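Local coordinates for protein sialyltransferase 0160 (PDB 4R84) that probably transfers sialic acid from CMP-sialic acid to galactose-terminated acceptor sugars, as a bacterial sialyltransferase of the GT-B structural group, at residues D298-E303 with S315-M320; L453-P458 with L489-V494; I465-S470 with S482-V487. All blocks are in the same frame, centred on the assembly; numbering follows the deposited sequence.

Interaction 1. Residues D298-E303 with S315-M320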
loop_
_atom_site.group_PDB
_atom_site.type_symbol
_atom_site.label_atom_id
_atom_site.label_comp_id
_atom_site.label_asym_id
_atom_site.label_seq_id
_atom_site.Cartn_x
_atom_site.Cartn_y
_atom_site.Cartn_z
ATOM N N ASP A 298 -11.451 -2.346 12.243
ATOM C CA ASP A 298 -12.509 -2.518 13.227
ATOM C C ASP A 298 -13.081 -3.937 13.249
ATOM O O ASP A 298 -13.795 -4.281 14.184
ATOM C CB ASP A 298 -13.630 -1.504 12.984
ATOM C CG ASP A 298 -14.223 -1.603 11.595
ATOM O OD1 ASP A 298 -13.479 -1.911 10.643
ATOM O OD2 ASP A 298 -15.437 -1.352 11.453
ATOM N N TYR A 299 -12.736 -4.772 12.267
ATOM C CA TYR A 299 -13.156 -6.164 12.310
ATOM C C TYR A 299 -12.635 -6.805 13.594
ATOM O O TYR A 299 -13.313 -7.632 14.194
ATOM C CB TYR A 299 -12.674 -6.942 11.072
ATOM C CG TYR A 299 -13.224 -8.344 11.004
ATOM C CD1 TYR A 299 -14.588 -8.572 11.160
ATOM C CD2 TYR A 299 -12.406 -9.437 10.744
ATOM C CE1 TYR A 299 -15.112 -9.846 11.097
ATOM C CE2 TYR A 299 -12.925 -10.714 10.666
ATOM C CZ TYR A 299 -14.283 -10.913 10.850
ATOM O OH TYR A 299 -14.833 -12.174 10.798
ATOM N N LEU A 300 -11.452 -6.385 14.043
ATOM C CA LEU A 300 -10.872 -6.923 15.266
ATOM C C LEU A 300 -11.643 -6.467 16.512
ATOM O O LEU A 300 -11.480 -7.043 17.589
ATOM C CB LEU A 300 -9.403 -6.507 15.398
ATOM C CG LEU A 300 -8.491 -6.968 14.267
ATOM C CD1 LEU A 300 -7.086 -6.381 14.481
ATOM C CD2 LEU A 300 -8.451 -8.480 14.179
ATOM N N ASP A 301 -12.452 -5.416 16.356
ATOM C CA ASP A 301 -13.309 -4.901 17.432
ATOM C C ASP A 301 -14.688 -5.548 17.408
ATOM O O ASP A 301 -15.173 -6.032 18.432
ATOM C CB ASP A 301 -13.481 -3.380 17.324
ATOM C CG ASP A 301 -12.184 -2.620 17.521
ATOM O OD1 ASP A 301 -11.380 -3.024 18.385
ATOM O OD2 ASP A 301 -11.975 -1.613 16.810
ATOM N N VAL A 302 -15.334 -5.519 16.243
ATOM C CA VAL A 302 -16.738 -5.955 16.156
ATOM C C VAL A 302 -16.894 -7.469 16.262
ATOM O O VAL A 302 -17.941 -7.959 16.679
ATOM C CB VAL A 302 -17.423 -5.475 14.853
ATOM C CG1 VAL A 302 -17.419 -3.953 14.784
ATOM C CG2 VAL A 302 -16.755 -6.073 13.624
ATOM N N GLU A 303 -15.863 -8.214 15.898
ATOM C CA GLU A 303 -15.910 -9.663 16.040
ATOM C C GLU A 303 -15.292 -10.086 17.364
ATOM O O GLU A 303 -14.076 -10.090 17.524
ATOM C CB GLU A 303 -15.224 -10.344 14.850
ATOM C CG GLU A 303 -15.105 -11.836 15.005
ATOM C CD GLU A 303 -16.450 -12.484 15.312
ATOM O OE1 GLU A 303 -17.356 -12.438 14.457
ATOM O OE2 GLU A 303 -16.596 -13.033 16.425
ATOM N N SER A 315 -0.374 -2.300 18.993
ATOM C CA SER A 315 -0.163 -1.088 18.218
ATOM C C SER A 315 0.303 -1.366 16.786
ATOM O O SER A 315 0.311 -0.456 15.960
ATOM C CB SER A 315 0.850 -0.186 18.918
ATOM O OG SER A 315 2.083 -0.857 19.105
ATOM N N SER A 316 0.673 -2.611 16.489
ATOM C CA SER A 316 1.118 -2.969 15.145
ATOM C C SER A 316 -0.050 -3.018 14.163
ATOM O O SER A 316 0.148 -2.899 12.951
ATOM C CB SER A 316 1.852 -4.311 15.158
ATOM O OG SER A 316 3.088 -4.209 15.853
ATOM N N ALA A 317 -1.265 -3.201 14.687
ATOM C CA ALA A 317 -2.463 -3.185 13.851
ATOM C C ALA A 317 -2.830 -1.747 13.510
ATOM O O ALA A 317 -2.980 -0.911 14.405
ATOM C CB ALA A 317 -3.619 -3.891 14.546
ATOM N N LYS A 318 -2.965 -1.460 12.218
ATOM C CA LYS A 318 -3.261 -0.115 11.740
ATOM C C LYS A 318 -4.464 -0.136 10.795
ATOM O O LYS A 318 -4.731 -1.155 10.147
ATOM C CB LYS A 318 -2.058 0.461 10.987
ATOM C CG LYS A 318 -0.739 0.547 11.765
ATOM C CD LYS A 318 -0.840 1.452 12.967
ATOM C CE LYS A 318 0.529 2.030 13.330
ATOM N NZ LYS A 318 1.533 0.973 13.634
ATOM N N GLN A 319 -5.150 0.999 10.674
ATOM C CA GLN A 319 -6.221 1.136 9.688
ATOM C C GLN A 319 -5.618 1.692 8.397
ATOM O O GLN A 319 -4.933 2.714 8.403
ATOM C CB GLN A 319 -7.347 2.049 10.199
ATOM C CG GLN A 319 -8.373 2.437 9.134
ATOM C CD GLN A 319 -9.094 1.240 8.555
ATOM O OE1 GLN A 319 -9.580 0.380 9.291
ATOM N NE2 GLN A 319 -9.148 1.162 7.225
ATOM N N MET A 320 -5.835 0.991 7.294
ATOM C CA MET A 320 -5.391 1.462 5.992
ATOM C C MET A 320 -6.083 2.783 5.678
ATOM O O MET A 320 -7.304 2.896 5.818
ATOM C CB MET A 320 -5.704 0.404 4.935
ATOM C CG MET A 320 -4.925 0.490 3.668
ATOM S SD MET A 320 -5.435 -0.828 2.546
ATOM C CE MET A 320 -4.736 -2.285 3.327
HETATM O O HOH W 1 -11.610 0.871 11.182
#
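Leu300 turns CG back beside its own backbone N (chi1 -60°) and then runs out fully extended (chi2 175°), which carries CD1 across to Ala317 CB, 4.3 Å away. Gln319 leaves the strand with CG anti to the backbone N, but a bend at chi2 (61°) brings its amide round toward the start of the opposing helix. Here OE1 accepts a hydrogen bond from a water at 2.8 Å, and that water in turn receives a weak bond of 3.4 Å from Asp298 N. The two segments belong to a beta-alpha-beta crossover of the Rossmann-like sheet: strand 290-294 leads through helices 299-302 and 307-313 into the parallel strand 317-319. Leucine reaches from the helix, while alanine presents just a methyl to it; both side chains also touch Phe294 of the adjacent strand 290-294. The Gln319 amide is held at both ends. NE2 binds Met320 O at 2.9 Å, in the carbonyl plane on a lone pair, and also reaches Leu295 O, whereas OE1 takes Glu297 N besides the water. Asp298 directs its carboxylate to Arg296, and its carbonyl O accepts from both Asp301 N and Val302 N.

Interaction 2. Residues L453-P458 with L489-V494. With CSF (cytidine-5'-monophosphate-3-fluoro-N-acetyl-neuraminic acid), chain E.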
loop_
_atom_site.group_PDB
_atom_site.type_symbol
_atom_site.label_atom_id
_atom_site.label_comp_id
_atom_site.label_asym_id
_atom_site.label_seq_id
_atom_site.Cartn_x
_atom_site.Cartn_y
_atom_site.Cartn_z
ATOM N N LEU A 453 -13.715 -5.920 -4.215
ATOM C CA LEU A 453 -13.773 -4.473 -4.313
ATOM C C LEU A 453 -14.822 -3.870 -3.363
ATOM O O LEU A 453 -14.720 -2.701 -3.001
ATOM C CB LEU A 453 -14.049 -4.044 -5.762
ATOM C CG LEU A 453 -15.426 -4.337 -6.378
ATOM C CD1 LEU A 453 -16.435 -3.218 -6.082
ATOM C CD2 LEU A 453 -15.260 -4.553 -7.898
ATOM N N TYR A 454 -15.826 -4.657 -2.966
ATOM C CA TYR A 454 -16.885 -4.128 -2.095
ATOM C C TYR A 454 -16.411 -3.911 -0.659
ATOM O O TYR A 454 -17.100 -3.262 0.128
ATOM C CB TYR A 454 -18.122 -5.051 -2.119
ATOM C CG TYR A 454 -18.958 -4.785 -3.340
ATOM C CD1 TYR A 454 -19.875 -3.742 -3.361
ATOM C CD2 TYR A 454 -18.766 -5.520 -4.500
ATOM C CE1 TYR A 454 -20.608 -3.461 -4.499
ATOM C CE2 TYR A 454 -19.486 -5.251 -5.631
ATOM C CZ TYR A 454 -20.401 -4.225 -5.631
ATOM O OH TYR A 454 -21.103 -3.980 -6.782
ATOM N N PHE A 455 -15.222 -4.410 -0.329
ATOM C CA PHE A 455 -14.708 -4.238 1.020
ATOM C C PHE A 455 -14.122 -2.853 1.272
ATOM O O PHE A 455 -13.823 -2.500 2.408
ATOM C CB PHE A 455 -13.663 -5.308 1.314
ATOM C CG PHE A 455 -14.239 -6.515 1.961
ATOM C CD1 PHE A 455 -15.181 -7.286 1.290
ATOM C CD2 PHE A 455 -13.888 -6.865 3.246
ATOM C CE1 PHE A 455 -15.729 -8.397 1.881
ATOM C CE2 PHE A 455 -14.441 -7.982 3.843
ATOM C CZ PHE A 455 -15.364 -8.743 3.165
ATOM N N THR A 456 -13.977 -2.049 0.230
ATOM C CA THR A 456 -13.492 -0.698 0.458
ATOM C C THR A 456 -14.468 0.333 -0.091
ATOM O O THR A 456 -14.083 1.402 -0.553
ATOM C CB THR A 456 -12.090 -0.489 -0.137
ATOM O OG1 THR A 456 -12.061 -0.942 -1.496
ATOM C CG2 THR A 456 -11.062 -1.265 0.670
ATOM N N ILE A 457 -15.749 -0.007 -0.028
ATOM C CA ILE A 457 -16.797 0.953 -0.344
ATOM C C ILE A 457 -17.602 1.237 0.920
ATOM O O ILE A 457 -18.053 0.298 1.574
ATOM C CB ILE A 457 -17.746 0.430 -1.424
ATOM C CG1 ILE A 457 -16.983 -0.004 -2.681
ATOM C CG2 ILE A 457 -18.791 1.486 -1.767
ATOM C CD1 ILE A 457 -17.896 -0.609 -3.740
ATOM N N PRO A 458 -17.780 2.528 1.269
ATOM C CA PRO A 458 -18.634 2.881 2.411
ATOM C C PRO A 458 -20.004 2.245 2.265
ATOM O O PRO A 458 -20.536 2.189 1.144
ATOM C CB PRO A 458 -18.717 4.409 2.336
ATOM C CG PRO A 458 -17.449 4.821 1.624
ATOM C CD PRO A 458 -17.203 3.718 0.615
ATOM N N LEU A 489 -21.760 -8.943 6.615
ATOM C CA LEU A 489 -22.859 -8.623 7.525
ATOM C C LEU A 489 -22.340 -8.075 8.856
ATOM O O LEU A 489 -22.833 -7.064 9.339
ATOM C CB LEU A 489 -23.744 -9.853 7.753
ATOM C CG LEU A 489 -24.622 -10.303 6.570
ATOM C CD1 LEU A 489 -25.225 -11.673 6.828
ATOM C CD2 LEU A 489 -25.730 -9.304 6.264
ATOM N N THR A 490 -21.350 -8.746 9.441
ATOM C CA THR A 490 -20.741 -8.319 10.712
ATOM C C THR A 490 -20.121 -6.921 10.604
ATOM O O THR A 490 -20.177 -6.116 11.546
ATOM C CB THR A 490 -19.667 -9.329 11.172
ATOM O OG1 THR A 490 -20.295 -10.590 11.432
ATOM C CG2 THR A 490 -18.960 -8.863 12.442
ATOM N N LEU A 491 -19.518 -6.653 9.453
ATOM C CA LEU A 491 -18.893 -5.363 9.177
ATOM C C LEU A 491 -19.896 -4.290 8.748
ATOM O O LEU A 491 -19.536 -3.130 8.599
ATOM C CB LEU A 491 -17.813 -5.529 8.101
ATOM C CG LEU A 491 -16.526 -6.228 8.539
ATOM C CD1 LEU A 491 -15.639 -6.497 7.320
ATOM C CD2 LEU A 491 -15.793 -5.390 9.572
ATOM N N GLY A 492 -21.154 -4.667 8.524
ATOM C CA GLY A 492 -22.155 -3.679 8.159
ATOM C C GLY A 492 -22.062 -3.193 6.721
ATOM O O GLY A 492 -22.653 -2.172 6.351
ATOM N N ILE A 493 -21.363 -3.950 5.890
ATOM C CA ILE A 493 -21.209 -3.565 4.499
ATOM C C ILE A 493 -22.529 -3.763 3.797
ATOM O O ILE A 493 -22.959 -2.931 3.000
ATOM C CB ILE A 493 -20.118 -4.382 3.799
ATOM C CG1 ILE A 493 -18.775 -4.134 4.492
ATOM C CG2 ILE A 493 -20.058 -4.023 2.314
ATOM C CD1 ILE A 493 -17.650 -5.010 3.980
ATOM N N VAL A 494 -23.168 -4.877 4.115
ATOM C CA VAL A 494 -24.500 -5.166 3.608
ATOM C C VAL A 494 -25.391 -5.682 4.731
ATOM O O VAL A 494 -24.908 -6.162 5.759
ATOM C CB VAL A 494 -24.474 -6.224 2.486
ATOM C CG1 VAL A 494 -23.791 -5.697 1.254
ATOM C CG2 VAL A 494 -23.799 -7.477 2.973
HETATM C C5A CSF E . -12.512 -15.092 -6.817
HETATM C C4A CSF E . -11.102 -14.514 -6.836
HETATM C C2A CSF E . -11.812 -13.007 -8.742
HETATM O O6A CSF E . -13.121 -13.590 -8.602
HETATM C C6A CSF E . -13.473 -14.008 -7.288
HETATM C C3A CSF E . -10.744 -13.991 -8.232
HETATM O O4A CSF E . -10.180 -15.536 -6.434
HETATM N N5A CSF E . -12.853 -15.495 -5.471
HETATM C C7A CSF E . -14.881 -14.566 -7.354
HETATM C C8A CSF E . -15.851 -13.490 -7.808
HETATM C C9A CSF E . -17.287 -13.981 -7.675
HETATM O O9A CSF E . -18.146 -12.915 -8.078
HETATM O O8A CSF E . -15.680 -12.356 -6.958
HETATM O O7A CSF E . -14.922 -15.638 -8.298
HETATM C C1A CSF E . -11.569 -12.709 -10.207
HETATM O OBA CSF E . -10.529 -12.100 -10.527
HETATM O OAA CSF E . -12.401 -13.089 -11.064
HETATM O O1A CSF E . -11.649 -11.793 -8.006
HETATM O O2A CSF E . -12.622 -10.097 -6.464
HETATM N N1 CSF E . -12.309 -5.855 -10.598
HETATM C C2 CSF E . -12.647 -4.605 -11.138
HETATM N N3 CSF E . -13.891 -4.397 -11.626
HETATM C C4 CSF E . -14.797 -5.397 -11.579
HETATM C C5 CSF E . -14.467 -6.647 -11.056
HETATM C C6 CSF E . -13.184 -6.863 -10.566
HETATM C "C3'" CSF E . -10.793 -6.714 -7.882
HETATM C "C2'" CSF E . -10.711 -5.479 -8.740
HETATM C "C1'" CSF E . -10.927 -6.042 -10.126
HETATM O "O4'" CSF E . -10.608 -7.435 -10.074
HETATM C "C4'" CSF E . -10.130 -7.745 -8.766
HETATM P PA CSF E . -12.650 -10.524 -7.910
HETATM O "O5'" CSF E . -11.899 -9.338 -8.650
HETATM C "C5'" CSF E . -10.508 -9.168 -8.416
HETATM O "O3'" CSF E . -10.152 -6.524 -6.627
HETATM O "O2'" CSF E . -9.382 -4.941 -8.713
HETATM N N4 CSF E . -16.045 -5.192 -12.068
HETATM O O2 CSF E . -11.781 -3.690 -11.163
HETATM O O3A CSF E . -13.955 -10.746 -8.627
HETATM C C10 CSF E . -13.319 -16.709 -5.167
HETATM O O10 CSF E . -13.408 -17.607 -5.992
HETATM C C11 CSF E . -13.751 -16.894 -3.739
HETATM F F3A CSF E . -10.656 -15.034 -9.124
#
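One face of the Phe455 ring carries the delta methyl of Ile493: CD1 stands 4.1 Å from the ring centroid and only 5° off its normal, a CH-pi contact made squarely over the face. Leu491 approaches the same ring obliquely, its CD1 lying 4.0 Å from Phe455 CE2, and the two side chains cross at about a right angle. The neighbouring Tyr454 ring has Leu453 CD1 over one face, displaced toward the rim, and sends its hydroxyl to Thr362. Ile493 suits its place because its two branches serve different partners. With CG1 beside the backbone N (chi1 -61°) and the chain extended beyond it, CD1 arrives over the phenyl ring, while CG2 packs 3.8 Å from Tyr454 O. Leu491 and Ile493 flank Gly492, whose positive phi (76°) ends the helix in a Schellman motif; Gly492 N binds Leu489 O at 3.0 Å, and a residue without a side chain adopts this backbone easily. Leu491 O accepts a hydrogen bond from Arg296. At the start of segment 453-458, Leu453 belongs to the donor pocket, and its CD2 rests 3.8 Å from C4 of the cytosine base of the bound fluorinated CMP-sialic acid. The contact thus ties a pocket-lining 3-10 turn, in the loop between strands 445-447 and 462-468, to the C-terminal end of helix 483-490, whose Leu484, Val487 and Met488 also pack on Phe455, while strand 462-468 meets Tyr454 through Val462 and Ile465.

Interaction 3. Residues I465-S470 with S482-V487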
loop_
_atom_site.group_PDB
_atom_site.type_symbol
_atom_site.label_atom_id
_atom_site.label_comp_id
_atom_site.label_asym_id
_atom_site.label_seq_id
_atom_site.Cartn_x
_atom_site.Cartn_y
_atom_site.Cartn_z
ATOM N N ILE A 465 -25.521 -6.598 -3.707
ATOM C CA ILE A 465 -24.447 -7.443 -4.203
ATOM C C ILE A 465 -24.989 -8.778 -4.673
ATOM O O ILE A 465 -25.768 -9.423 -3.964
ATOM C CB ILE A 465 -23.405 -7.675 -3.128
ATOM C CG1 ILE A 465 -22.819 -6.334 -2.693
ATOM C CG2 ILE A 465 -22.300 -8.537 -3.669
ATOM C CD1 ILE A 465 -21.740 -6.460 -1.652
ATOM N N VAL A 466 -24.573 -9.190 -5.869
ATOM C CA VAL A 466 -25.057 -10.429 -6.460
ATOM C C VAL A 466 -24.043 -11.552 -6.353
ATOM O O VAL A 466 -22.899 -11.401 -6.784
ATOM C CB VAL A 466 -25.401 -10.228 -7.927
ATOM C CG1 VAL A 466 -25.836 -11.553 -8.549
ATOM C CG2 VAL A 466 -26.506 -9.177 -8.053
ATOM N N PHE A 467 -24.451 -12.670 -5.763
ATOM C CA PHE A 467 -23.601 -13.847 -5.770
ATOM C C PHE A 467 -24.043 -14.796 -6.862
ATOM O O PHE A 467 -25.224 -14.941 -7.117
ATOM C CB PHE A 467 -23.617 -14.523 -4.416
ATOM C CG PHE A 467 -22.941 -13.720 -3.376
ATOM C CD1 PHE A 467 -23.595 -12.667 -2.773
ATOM C CD2 PHE A 467 -21.624 -13.978 -3.037
ATOM C CE1 PHE A 467 -22.955 -11.897 -1.818
ATOM C CE2 PHE A 467 -20.985 -13.214 -2.092
ATOM C CZ PHE A 467 -21.647 -12.174 -1.485
ATOM N N THR A 468 -23.072 -15.389 -7.538
ATOM C CA THR A 468 -23.340 -16.258 -8.674
ATOM C C THR A 468 -22.979 -17.709 -8.324
ATOM O O THR A 468 -22.309 -17.955 -7.329
ATOM C CB THR A 468 -22.540 -15.806 -9.904
ATOM O OG1 THR A 468 -21.160 -15.738 -9.554
ATOM C CG2 THR A 468 -22.987 -14.436 -10.389
ATOM N N SER A 469 -23.423 -18.670 -9.132
ATOM C CA SER A 469 -23.145 -20.078 -8.834
ATOM C C SER A 469 -21.649 -20.351 -8.754
ATOM O O SER A 469 -20.892 -19.930 -9.614
ATOM C CB SER A 469 -23.782 -20.995 -9.873
ATOM O OG SER A 469 -25.182 -20.787 -9.901
ATOM N N SER A 470 -21.245 -21.040 -7.693
ATOM C CA SER A 470 -19.854 -21.444 -7.508
ATOM C C SER A 470 -19.828 -22.858 -6.958
ATOM O O SER A 470 -20.883 -23.507 -6.829
ATOM C CB SER A 470 -19.120 -20.476 -6.571
ATOM O OG SER A 470 -19.551 -20.634 -5.222
ATOM N N SER A 482 -22.472 -18.189 3.636
ATOM C CA SER A 482 -21.053 -18.238 3.290
ATOM C C SER A 482 -20.227 -17.333 4.203
ATOM O O SER A 482 -20.718 -16.306 4.672
ATOM C CB SER A 482 -20.831 -17.842 1.829
ATOM O OG SER A 482 -21.060 -16.460 1.623
ATOM N N PRO A 483 -18.964 -17.720 4.451
ATOM C CA PRO A 483 -18.028 -16.901 5.229
ATOM C C PRO A 483 -17.954 -15.461 4.725
ATOM O O PRO A 483 -18.034 -14.537 5.526
ATOM C CB PRO A 483 -16.693 -17.623 5.040
ATOM C CG PRO A 483 -17.080 -19.047 4.880
ATOM C CD PRO A 483 -18.411 -19.047 4.138
ATOM N N LEU A 484 -17.856 -15.271 3.414
ATOM C CA LEU A 484 -17.765 -13.931 2.868
ATOM C C LEU A 484 -18.954 -13.069 3.277
ATOM O O LEU A 484 -18.780 -11.950 3.747
ATOM C CB LEU A 484 -17.670 -13.969 1.347
ATOM C CG LEU A 484 -17.460 -12.591 0.721
ATOM C CD1 LEU A 484 -16.176 -11.958 1.232
ATOM C CD2 LEU A 484 -17.436 -12.700 -0.801
ATOM N N VAL A 485 -20.166 -13.591 3.119
ATOM C CA VAL A 485 -21.340 -12.796 3.469
ATOM C C VAL A 485 -21.418 -12.578 4.981
ATOM O O VAL A 485 -21.727 -11.475 5.441
ATOM C CB VAL A 485 -22.625 -13.450 2.943
ATOM C CG1 VAL A 485 -23.860 -12.724 3.463
ATOM C CG2 VAL A 485 -22.607 -13.452 1.421
ATOM N N GLN A 486 -21.101 -13.610 5.757
ATOM C CA GLN A 486 -21.127 -13.475 7.215
ATOM C C GLN A 486 -20.193 -12.357 7.676
ATOM O O GLN A 486 -20.536 -11.585 8.580
ATOM C CB GLN A 486 -20.759 -14.802 7.891
ATOM C CG GLN A 486 -21.876 -15.867 7.810
ATOM C CD GLN A 486 -23.172 -15.397 8.433
ATOM O OE1 GLN A 486 -23.209 -15.028 9.605
ATOM N NE2 GLN A 486 -24.245 -15.405 7.651
ATOM N N VAL A 487 -19.029 -12.252 7.037
ATOM C CA VAL A 487 -18.097 -11.171 7.357
ATOM C C VAL A 487 -18.649 -9.806 6.967
ATOM O O VAL A 487 -18.610 -8.866 7.763
ATOM C CB VAL A 487 -16.735 -11.388 6.666
ATOM C CG1 VAL A 487 -15.871 -10.127 6.738
ATOM C CG2 VAL A 487 -16.043 -12.588 7.269
#
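Phe467 of strand 462-468 meets Leu484 and Val485 of the helix in two different ways. Leu484 comes in at the edge of the ring, with CD2 in the ring plane and 3.8 Å from CE2, whereas Val485 approaches obliquely, its CG2 lying 3.3 Å from CZ and 3.6 Å from CE1. The CZ contact is tight for two carbons, so the far end of the ring is pressed firmly against the valine methyl. Leu484 holds CG anti to its backbone N (chi1 -175°) and stretches a long side chain to the ring edge; Val485, shorter and branched at CB, keeps CG2 beside its backbone N, which brings that methyl to CZ and CE1. One phenylalanine ring thus serves two consecutive helix residues. Ser482 is the N-cap of this helix: its OG accepts a weak bond from Val485 N at 3.4 Å and is also hydrogen-bonded to Ala479 O. Proline follows comfortably in the first turn, where its backbone N need not donate. Nearest atoms of the Phe467 side chain and the bound nucleotide sugar are about 6 Å apart. Strand 462-468 runs parallel to strand 499-502, whose Val499 packs on both Phe467 and Val485, and helix 483-490 lies in the crossover between these strands, with Leu484 also touching Ser237 of helix 237-246.

Interactions 2 and 3 are buried, apolar contacts that share helix 483-490: interaction 3 uses its beginning and interaction 2 its end, and along the chain interaction 3 is nested inside the loop closed by interaction 2. They join directly, with Phe455 against Leu484 and Val487, and Ile465 against Tyr454 and Val494. Interaction 1 is only partly buried and mixes one apolar pair with a water bridge. It lies in series before the others, on a different sheet, yet meets them through Tyr299 and Val302, which pack on Thr490 and Leu491, while Tyr299 also touches Val487. Aromatic rings carry interactions 2 and 3; aliphatic and amide groups carry interaction 1.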